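Local coordinates for ABC-type transport system, sugar-family extracellular solute-binding protein (Peptoclostridium difficile 630, PDB 6HNI), which binds tyrosine, probably as the extracellular substrate-binding lipoprotein of an ABC importer, and has adhesive properties, at residues 85-90 with 105-110; 112-117 with 135-140; 167-172 with 215-220. The protein carries 1 engineered substitution. All coordinates share one frame; numbering follows the deposited sequence. Where two conformers were deposited one is given.

Contact 1: residues 85-90 with 105-110; sequences KDLIFA and DIPILI
Ile106 meets Lys85 and Ile88 with its whole side chain bent round one carbonyl oxygen. Its CB stands 4.1 Å from Lys85 O, and the two branches part from it, yet both stay near the same oxygen. CG2 reaches 3.4 Å from Lys85 O and also lies 3.9 Å from Ile88 CD1, where the two isoleucine side chains cross at about a right angle. The other branch starts with CG1 anti to the carbonyl carbon (chi1 -59°) and runs on extended, which brings the terminal CD1 to 3.5 Å from the same Lys85 O. Past this loop the chains become adjacent parallel strands of a beta-alpha-beta unit, strand 87-91, helix 93-102 and strand 108-113, within the Rossmann-like sheet of one lobe. The evidence for the pairing is an alternating set of backbone bonds: Ile88 N to Pro107 O at 3.0 Å, Leu109 N to Ile88 O at 2.8 Å and Ala90 N to Leu109 O at 2.8 Å. The short strand axes, inclined by 20°, confirm the parallel course, and Ile88 pairs with Ile108, Phe89 with Leu109 and Ala90 with Ile110. Ile88, Ala90, Ile108 and Ile110 occupy the face covered by helix 93-102, where they meet Ala96 and Ala99. On the face of Phe89 and Leu109, helix 258-273 packs against the sheet, and Phe89 also stacks on Phe44. The edge of the Phe89 ring approaches Leu109 O, with CD1 at 3.4 Å and the oxygen near the ring plane.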
loop_
_atom_site.group_PDB
_atom_site.type_symbol
_atom_site.label_atom_id
_atom_site.label_comp_id
_atom_site.label_asym_id
_atom_site.label_seq_id
_atom_site.Cartn_x
_atom_site.Cartn_y
_atom_site.Cartn_z
ATOM N N LYS A 85 0.486 -13.711 21.778
ATOM C CA LYS A 85 -0.033 -12.367 21.708
ATOM C C LYS A 85 -1.566 -12.409 21.758
ATOM O O LYS A 85 -2.206 -13.355 21.297
ATOM C CB LYS A 85 0.354 -11.689 20.407
ATOM C CG LYS A 85 1.840 -11.422 20.220
ATOM C CD LYS A 85 2.504 -10.632 21.330
ATOM C CE LYS A 85 3.927 -10.308 20.958
ATOM N NZ LYS A 85 4.663 -9.685 22.060
ATOM N N ASP A 86 -2.146 -11.364 22.325
ATOM C CA ASP A 86 -3.597 -11.227 22.307
ATOM C C ASP A 86 -4.186 -10.760 20.976
ATOM O O ASP A 86 -5.323 -11.051 20.646
ATOM C CB ASP A 86 -3.998 -10.257 23.431
ATOM C CG ASP A 86 -3.639 -10.776 24.823
ATOM O OD1 ASP A 86 -4.295 -11.754 25.182
ATOM O OD2 ASP A 86 -2.671 -10.235 25.452
ATOM N N LEU A 87 -3.347 -10.064 20.200
ATOM C CA LEU A 87 -3.756 -9.482 18.922
ATOM C C LEU A 87 -2.482 -9.268 18.115
ATOM O O LEU A 87 -1.475 -8.830 18.626
ATOM C CB LEU A 87 -4.440 -8.126 19.156
ATOM C CG LEU A 87 -4.719 -7.254 17.920
ATOM C CD1 LEU A 87 -5.766 -7.907 17.091
ATOM C CD2 LEU A 87 -5.200 -5.866 18.356
ATOM N N ILE A 88 -2.612 -9.550 16.809
ATOM C CA ILE A 88 -1.549 -9.216 15.823
ATOM C C ILE A 88 -2.067 -8.195 14.821
ATOM O O ILE A 88 -3.160 -8.368 14.312
ATOM C CB ILE A 88 -1.119 -10.486 15.100
ATOM C CG1 ILE A 88 -0.421 -11.437 16.056
ATOM C CG2 ILE A 88 -0.141 -10.131 13.935
ATOM C CD1 ILE A 88 -0.248 -12.845 15.522
ATOM N N PHE A 89 -1.343 -7.109 14.687
ATOM C CA PHE A 89 -1.650 -6.096 13.678
ATOM C C PHE A 89 -0.580 -6.264 12.562
ATOM O O PHE A 89 0.601 -6.107 12.807
ATOM C CB PHE A 89 -1.545 -4.713 14.316
ATOM C CG PHE A 89 -1.694 -3.534 13.376
ATOM C CD1 PHE A 89 -2.639 -3.518 12.348
ATOM C CD2 PHE A 89 -0.911 -2.425 13.564
ATOM C CE1 PHE A 89 -2.706 -2.399 11.482
ATOM C CE2 PHE A 89 -1.001 -1.318 12.733
ATOM C CZ PHE A 89 -1.933 -1.327 11.715
ATOM N N ALA A 90 -1.115 -6.587 11.384
ATOM C CA ALA A 90 -0.217 -6.898 10.199
ATOM C C ALA A 90 -0.410 -5.820 9.131
ATOM O O ALA A 90 -1.524 -5.546 8.666
ATOM C CB ALA A 90 -0.530 -8.299 9.657
ATOM N N ASP A 105 -5.659 -18.901 15.330
ATOM C CA ASP A 105 -6.377 -18.675 16.630
ATOM C C ASP A 105 -6.308 -17.248 17.166
ATOM O O ASP A 105 -7.295 -16.740 17.695
ATOM C CB ASP A 105 -5.865 -19.627 17.704
ATOM C CG ASP A 105 -5.980 -21.080 17.281
ATOM O OD1 ASP A 105 -7.049 -21.468 16.735
ATOM O OD2 ASP A 105 -5.008 -21.845 17.455
ATOM N N ILE A 106 -5.148 -16.619 17.100
ATOM C CA ILE A 106 -4.974 -15.257 17.571
ATOM C C ILE A 106 -5.639 -14.326 16.559
ATOM O O ILE A 106 -5.388 -14.431 15.337
ATOM C CB ILE A 106 -3.485 -14.911 17.726
ATOM C CG1 ILE A 106 -2.782 -15.847 18.715
ATOM C CG2 ILE A 106 -3.231 -13.424 18.043
ATOM C CD1 ILE A 106 -1.290 -15.649 18.799
ATOM N N PRO A 107 -6.423 -13.330 16.957
ATOM C CA PRO A 107 -7.003 -12.410 16.005
ATOM C C PRO A 107 -5.922 -11.590 15.318
ATOM O O PRO A 107 -4.997 -11.095 15.962
ATOM C CB PRO A 107 -7.940 -11.516 16.843
ATOM C CG PRO A 107 -7.464 -11.716 18.195
ATOM C CD PRO A 107 -6.926 -13.052 18.359
ATOM N N ILE A 108 -6.097 -11.453 13.992
ATOM C CA ILE A 108 -5.202 -10.676 13.168
ATOM C C ILE A 108 -5.990 -9.533 12.562
ATOM O O ILE A 108 -7.010 -9.776 11.913
ATOM C CB ILE A 108 -4.591 -11.546 12.071
ATOM C CG1 ILE A 108 -3.770 -12.708 12.654
ATOM C CG2 ILE A 108 -3.776 -10.653 11.139
ATOM C CD1 ILE A 108 -3.506 -13.803 11.590
ATOM N N LEU A 109 -5.529 -8.315 12.776
ATOM C CA LEU A 109 -6.098 -7.154 12.107
ATOM C C LEU A 109 -5.068 -6.731 11.068
ATOM O O LEU A 109 -3.932 -6.499 11.388
ATOM C CB LEU A 109 -6.383 -6.004 13.075
ATOM C CG LEU A 109 -7.672 -6.230 13.913
ATOM C CD1 LEU A 109 -7.729 -5.073 14.829
ATOM C CD2 LEU A 109 -8.920 -6.257 13.066
ATOM N N ILE A 110 -5.566 -6.573 9.854
ATOM C CA ILE A 110 -4.699 -6.180 8.708
ATOM C C ILE A 110 -4.960 -4.745 8.356
ATOM O O ILE A 110 -6.031 -4.166 8.591
ATOM C CB ILE A 110 -4.982 -7.109 7.487
ATOM C CG1 ILE A 110 -6.319 -6.867 6.870
ATOM C CG2 ILE A 110 -4.755 -8.538 7.889
ATOM C CD1 ILE A 110 -6.740 -7.752 5.698
#

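Contact 2: residues 112-117 with 135-140; sequences AVSDPV and TSDFVS. With TYR (tyrosine), chain B.
Ser114 and Asp137 jointly receive the ammonium group of the bound tyrosine. They stand on loops at the C-terminal ends of neighbouring parallel strands, 108-113 and 132-136, where the binding cleft of a type I periplasmic-binding-protein fold opens. The ligand N donates to Asp137 OD2 at 2.8 Å, more weakly to Asp137 OD1, and to Ser114 OG at 2.9 Å. A carboxylate so close to the amino group would favour its charged form. Ser114 acts twice, since its backbone N donates to the ligand OXT at 3.1 Å with an angle of 148° at the hydrogen. The carboxylate reaches the ligand because Asp137 CG lies between the backbone N and the carbonyl carbon (chi1 65°), swinging the group across Ala112. Tyr258, which also lines the pocket, is hydrogen-bonded through OH to Asp137 OD2. Farther out, a water links Ser114 OG, at 2.8 Å, to Asp137 O. The backbone beneath is held through Val113 O, which accepts from two donors. Ser136 OG approaches it in the carbonyl plane at 2.9 Å, whereas Asp137 N comes from above that plane at 3.2 Å, with an angle of 142° at the hydrogen. Pro116 packs its CD and CG near Ser136 CB. The hydroxyl of Ser136 in turn receives the N-H of Phe138, two residues on, closing an ST turn with Ser136 OG and Phe138 N 3.1 Å apart.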
loop_
_atom_site.group_PDB
_atom_site.type_symbol
_atom_site.label_atom_id
_atom_site.label_comp_id
_atom_site.label_asym_id
_atom_site.label_seq_id
_atom_site.Cartn_x
_atom_site.Cartn_y
_atom_site.Cartn_z
ATOM N N ALA A 112 -3.489 -2.003 4.816
ATOM C CA ALA A 112 -2.613 -1.865 3.571
ATOM C C ALA A 112 -2.576 -3.176 2.849
ATOM O O ALA A 112 -1.508 -3.489 2.277
ATOM C CB ALA A 112 -1.254 -1.391 3.957
ATOM N N VAL A 113 -3.679 -3.882 2.781
ATOM C CA VAL A 113 -3.843 -5.109 2.006
ATOM C C VAL A 113 -4.808 -4.810 0.898
ATOM O O VAL A 113 -5.952 -4.475 1.089
ATOM C CB VAL A 113 -4.351 -6.272 2.865
ATOM C CG1 VAL A 113 -4.745 -7.491 2.040
ATOM C CG2 VAL A 113 -3.331 -6.613 3.905
ATOM N N SER A 114 -4.334 -4.955 -0.380
ATOM C CA SER A 114 -5.140 -4.531 -1.491
ATOM C C SER A 114 -6.369 -5.365 -1.708
ATOM O O SER A 114 -7.429 -4.837 -2.038
ATOM C CB SER A 114 -4.311 -4.548 -2.816
ATOM O OG SER A 114 -3.202 -3.715 -2.752
ATOM N N ASP A 115 -6.209 -6.675 -1.588
ATOM C CA ASP A 115 -7.239 -7.674 -1.946
ATOM C C ASP A 115 -7.133 -8.824 -0.961
ATOM O O ASP A 115 -6.445 -9.807 -1.140
ATOM C CB ASP A 115 -7.095 -8.151 -3.392
ATOM C CG ASP A 115 -8.371 -8.861 -3.925
ATOM O OD1 ASP A 115 -9.018 -9.656 -3.174
ATOM O OD2 ASP A 115 -8.665 -8.665 -5.131
ATOM N N PRO A 116 -7.851 -8.677 0.201
ATOM C CA PRO A 116 -7.784 -9.698 1.193
ATOM C C PRO A 116 -8.285 -11.062 0.792
ATOM O O PRO A 116 -7.758 -12.069 1.237
ATOM C CB PRO A 116 -8.669 -9.115 2.331
ATOM C CG PRO A 116 -8.591 -7.659 2.139
ATOM C CD PRO A 116 -8.496 -7.444 0.675
ATOM N N VAL A 117 -9.284 -11.105 -0.069
ATOM C CA VAL A 117 -9.795 -12.382 -0.579
ATOM C C VAL A 117 -8.763 -13.082 -1.491
ATOM O O VAL A 117 -8.450 -14.238 -1.342
ATOM C CB VAL A 117 -11.132 -12.184 -1.316
ATOM C CG1 VAL A 117 -11.565 -13.469 -1.999
ATOM C CG2 VAL A 117 -12.205 -11.703 -0.349
ATOM N N THR A 135 -8.619 -3.543 7.534
ATOM C CA THR A 135 -8.832 -2.607 6.452
ATOM C C THR A 135 -8.038 -3.054 5.183
ATOM O O THR A 135 -7.008 -3.701 5.291
ATOM C CB THR A 135 -8.386 -1.181 6.791
ATOM O OG1 THR A 135 -7.069 -1.189 7.322
ATOM C CG2 THR A 135 -9.318 -0.555 7.865
ATOM N N SER A 136 -8.632 -2.653 4.079
ATOM C CA SER A 136 -8.026 -2.851 2.741
ATOM C C SER A 136 -7.743 -1.492 2.183
ATOM O O SER A 136 -8.534 -0.557 2.247
ATOM C CB SER A 136 -8.997 -3.633 1.898
ATOM O OG SER A 136 -8.575 -3.506 0.486
ATOM N N ASP A 137 -6.576 -1.410 1.474
ATOM C CA ASP A 137 -6.178 -0.213 0.739
ATOM C C ASP A 137 -6.552 -0.318 -0.726
ATOM O O ASP A 137 -5.895 0.353 -1.570
ATOM C CB ASP A 137 -4.704 0.159 0.912
ATOM C CG ASP A 137 -3.728 -0.879 0.323
ATOM O OD1 ASP A 137 -4.164 -2.005 0.063
ATOM O OD2 ASP A 137 -2.526 -0.487 0.236
ATOM N N PHE A 138 -7.563 -1.082 -1.071
ATOM C CA PHE A 138 -8.098 -1.071 -2.431
ATOM C C PHE A 138 -8.379 0.327 -2.905
ATOM O O PHE A 138 -8.984 1.159 -2.213
ATOM C CB PHE A 138 -9.391 -1.885 -2.551
ATOM C CG PHE A 138 -9.990 -1.771 -3.913
ATOM C CD1 PHE A 138 -9.462 -2.504 -4.953
ATOM C CD2 PHE A 138 -10.975 -0.858 -4.181
ATOM C CE1 PHE A 138 -9.944 -2.333 -6.256
ATOM C CE2 PHE A 138 -11.468 -0.671 -5.459
ATOM C CZ PHE A 138 -10.956 -1.411 -6.491
ATOM N N VAL A 139 -7.935 0.629 -4.143
ATOM C CA VAL A 139 -8.267 1.839 -4.849
ATOM C C VAL A 139 -8.418 1.505 -6.312
ATOM O O VAL A 139 -7.664 0.666 -6.805
ATOM C CB VAL A 139 -7.195 2.945 -4.634
ATOM C CG1 VAL A 139 -5.782 2.580 -5.189
ATOM C CG2 VAL A 139 -7.699 4.304 -5.117
ATOM N N SER A 140 -9.378 2.112 -6.987
ATOM C CA SER A 140 -9.502 1.790 -8.433
ATOM C C SER A 140 -8.366 2.374 -9.267
ATOM O O SER A 140 -7.839 3.430 -8.977
ATOM C CB SER A 140 -10.838 2.222 -9.017
ATOM O OG SER A 140 -10.879 3.628 -9.134
HETATM N N TYR B . -1.178 -2.620 -1.033
HETATM C CA TYR B . 0.085 -3.212 -0.557
HETATM C C TYR B . -0.173 -4.622 -0.052
HETATM O O TYR B . 0.735 -5.207 0.527
HETATM C CB TYR B . 0.850 -2.288 0.413
HETATM C CG TYR B . 1.323 -1.031 -0.238
HETATM C CD1 TYR B . 2.332 -1.096 -1.244
HETATM C CD2 TYR B . 0.798 0.200 0.018
HETATM C CE1 TYR B . 2.717 0.039 -1.909
HETATM C CE2 TYR B . 1.177 1.350 -0.640
HETATM C CZ TYR B . 2.169 1.265 -1.645
HETATM O OH TYR B . 2.556 2.404 -2.323
HETATM O OXT TYR B . -1.220 -5.180 -0.308
HETATM O O HOH W 1 -4.227 -1.141 -3.403
#

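Contact 3: residues 167-172 with 215-220; sequences VNSKVQ and PTDNLV. With TYR (tyrosine), chain B.
Part of the wall of the tyrosine pocket on the second lobe forms where Asn168, Ser169 and Gln172, on the first turns of helix 167-183, meet Thr216 and Asp217 in the loop after strand 211-214. Thr216 is the centre of an inverse gamma turn, and its N-H, carbonyl and hydroxyl all find partners on the helix. Gln172 reads the first and last of these with one amide: its OE1 accepts from Thr216 N at 2.9 Å, and its NE2 donates to Thr216 OG1 at 2.8 Å. That second bond is bent, with an angle of 134° at the hydrogen, and the hydroxyl is tilted 27° out of the amide plane. The same NE2 also donates to Asn168 O within the helix, which ties the amide to its own backbone. The carbonyl of Thr216 goes to Asn168, whose ND2 meets Thr216 O at 2.9 Å, each group lying nearly in the plane of the other. CG between the backbone N and the carbonyl carbon (chi1 48°) turns the Asn168 amide toward Thr216, while its CB lies 3.3 Å from the ligand OXT. One residue on, Ser169 OG donates to Asp217 OD2 at 2.6 Å, on the anti side of the carboxylate, and Asn163 N adds a second donor. The other oxygen, Asp217 OD1, caps helix 218-221 by accepting from Val220 N at 2.8 Å. Asn218, at the start of that helix, donates from ND2 to the ligand O at 2.9 Å, while its OD1 is bonded to His34. Thr216 OG1 accepts from the ligand N as well as from Gln172 NE2, consistent with Gln172 acting as a second-shell residue that positions the hydroxyl oxygen for the ammonium group.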
loop_
_atom_site.group_PDB
_atom_site.type_symbol
_atom_site.label_atom_id
_atom_site.label_comp_id
_atom_site.label_asym_id
_atom_site.label_seq_id
_atom_site.Cartn_x
_atom_site.Cartn_y
_atom_site.Cartn_z
ATOM N N VAL A 167 0.648 -10.847 -4.685
ATOM C CA VAL A 167 -0.689 -11.025 -5.235
ATOM C C VAL A 167 -1.431 -9.698 -5.330
ATOM O O VAL A 167 -2.199 -9.476 -6.256
ATOM C CB VAL A 167 -1.451 -12.101 -4.480
ATOM C CG1 VAL A 167 -1.733 -11.711 -3.006
ATOM C CG2 VAL A 167 -2.766 -12.428 -5.194
ATOM N N ASN A 168 -1.181 -8.807 -4.374
ATOM C CA ASN A 168 -1.721 -7.455 -4.436
ATOM C C ASN A 168 -1.418 -6.726 -5.736
ATOM O O ASN A 168 -2.283 -6.052 -6.299
ATOM C CB ASN A 168 -1.290 -6.597 -3.237
ATOM C CG ASN A 168 0.216 -6.685 -2.950
ATOM O OD1 ASN A 168 0.653 -7.745 -2.488
ATOM N ND2 ASN A 168 0.971 -5.616 -3.159
ATOM N N SER A 169 -0.197 -6.911 -6.226
ATOM C CA SER A 169 0.219 -6.283 -7.479
ATOM C C SER A 169 -0.379 -6.953 -8.688
ATOM O O SER A 169 -0.819 -6.249 -9.615
ATOM C CB SER A 169 1.731 -6.220 -7.547
ATOM O OG SER A 169 2.201 -5.441 -6.476
ATOM N N LYS A 170 -0.454 -8.276 -8.669
ATOM C CA LYS A 170 -1.045 -9.008 -9.784
ATOM C C LYS A 170 -2.488 -8.565 -10.037
ATOM O O LYS A 170 -2.903 -8.352 -11.164
ATOM C CB LYS A 170 -0.984 -10.522 -9.536
ATOM C CG LYS A 170 -1.623 -11.394 -10.592
ATOM C CD LYS A 170 -1.996 -12.788 -10.083
ATOM C CE LYS A 170 -2.619 -13.655 -11.179
ATOM N NZ LYS A 170 -3.915 -13.115 -11.694
ATOM N N VAL A 171 -3.278 -8.431 -8.957
ATOM C CA VAL A 171 -4.645 -8.005 -9.093
ATOM C C VAL A 171 -4.723 -6.602 -9.709
ATOM O O VAL A 171 -5.564 -6.353 -10.581
ATOM C CB VAL A 171 -5.370 -8.047 -7.700
ATOM C CG1 VAL A 171 -6.721 -7.396 -7.789
ATOM C CG2 VAL A 171 -5.490 -9.477 -7.210
ATOM N N GLN A 172 -3.845 -5.690 -9.295
ATOM C CA GLN A 172 -3.861 -4.347 -9.811
ATOM C C GLN A 172 -3.409 -4.291 -11.305
ATOM O O GLN A 172 -3.991 -3.518 -12.069
ATOM C CB GLN A 172 -2.954 -3.466 -8.969
ATOM C CG GLN A 172 -3.553 -3.221 -7.547
ATOM C CD GLN A 172 -2.613 -2.449 -6.646
ATOM O OE1 GLN A 172 -2.406 -1.253 -6.806
ATOM N NE2 GLN A 172 -2.017 -3.166 -5.687
ATOM N N PRO A 215 1.526 0.737 -9.120
ATOM C CA PRO A 215 0.514 0.169 -8.208
ATOM C C PRO A 215 1.053 0.176 -6.778
ATOM O O PRO A 215 2.158 0.578 -6.495
ATOM C CB PRO A 215 0.331 -1.269 -8.712
ATOM C CG PRO A 215 1.396 -1.512 -9.686
ATOM C CD PRO A 215 2.266 -0.329 -9.844
ATOM N N THR A 216 0.161 -0.236 -5.853
ATOM C CA THR A 216 0.597 -0.437 -4.463
ATOM C C THR A 216 1.358 -1.755 -4.274
ATOM O O THR A 216 0.859 -2.752 -3.798
ATOM C CB THR A 216 -0.581 -0.275 -3.449
ATOM O OG1 THR A 216 -1.533 -1.274 -3.629
ATOM C CG2 THR A 216 -1.155 1.125 -3.578
ATOM N N ASP A 217 2.573 -1.736 -4.880
ATOM C CA ASP A 217 3.542 -2.775 -4.873
ATOM C C ASP A 217 4.679 -2.400 -3.908
ATOM O O ASP A 217 5.260 -1.331 -4.000
ATOM C CB ASP A 217 4.139 -2.851 -6.315
ATOM C CG ASP A 217 5.142 -3.969 -6.458
ATOM O OD1 ASP A 217 6.340 -3.807 -6.120
ATOM O OD2 ASP A 217 4.711 -5.036 -6.928
ATOM N N ASN A 218 4.897 -3.273 -2.895
ATOM C CA ASN A 218 5.849 -2.985 -1.869
ATOM C C ASN A 218 7.288 -2.867 -2.343
ATOM O O ASN A 218 8.016 -2.042 -1.886
ATOM C CB ASN A 218 5.750 -4.014 -0.731
ATOM C CG ASN A 218 4.426 -3.933 0.029
ATOM O OD1 ASN A 218 4.205 -2.971 0.805
ATOM N ND2 ASN A 218 3.566 -4.893 -0.197
ATOM N N LEU A 219 7.631 -3.723 -3.314
ATOM C CA LEU A 219 9.002 -3.708 -3.876
ATOM C C LEU A 219 9.283 -2.392 -4.615
ATOM O O LEU A 219 10.275 -1.719 -4.339
ATOM C CB LEU A 219 9.183 -4.939 -4.742
ATOM C CG LEU A 219 10.620 -5.105 -5.240
ATOM C CD1 LEU A 219 11.571 -5.385 -4.102
ATOM C CD2 LEU A 219 10.654 -6.225 -6.271
ATOM N N VAL A 220 8.367 -1.999 -5.494
ATOM C CA VAL A 220 8.563 -0.755 -6.263
ATOM C C VAL A 220 8.445 0.494 -5.379
ATOM O O VAL A 220 9.242 1.421 -5.482
ATOM C CB VAL A 220 7.650 -0.715 -7.485
ATOM C CG1 VAL A 220 7.858 0.572 -8.260
ATOM C CG2 VAL A 220 7.982 -1.887 -8.419
HETATM N N TYR B . -1.178 -2.620 -1.033
HETATM C CA TYR B . 0.085 -3.212 -0.557
HETATM C C TYR B . -0.173 -4.622 -0.052
HETATM O O TYR B . 0.735 -5.207 0.527
HETATM C CB TYR B . 0.850 -2.288 0.413
HETATM C CG TYR B . 1.323 -1.031 -0.238
HETATM C CD1 TYR B . 2.332 -1.096 -1.244
HETATM C CD2 TYR B . 0.798 0.200 0.018
HETATM C CE1 TYR B . 2.717 0.039 -1.909
HETATM C CE2 TYR B . 1.177 1.350 -0.640
HETATM C CZ TYR B . 2.169 1.265 -1.645
HETATM O OH TYR B . 2.556 2.404 -2.323
HETATM O OXT TYR B . -1.220 -5.180 -0.308
#

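In the fold
Along the chain the contacts come in series, 1, 2, then 3. Contacts 1 and 2 share strand 108-113 and the five-stranded parallel sheet of one lobe; their centres are 18 Å apart, and Ile110 O lies 2.9 Å from Thr135 N where they meet. Contact 3 belongs to the other lobe, beside the sheet holding strands 157-163 and 211-214. Its centre is about 10 Å from that of contact 2, with the bound tyrosine touching both, but 23 Å from that of contact 1. Contact 1 is thus lobe core, while contacts 2 and 3 face each other across the closed cleft, consistent with ligand-induced closure as in related binding proteins.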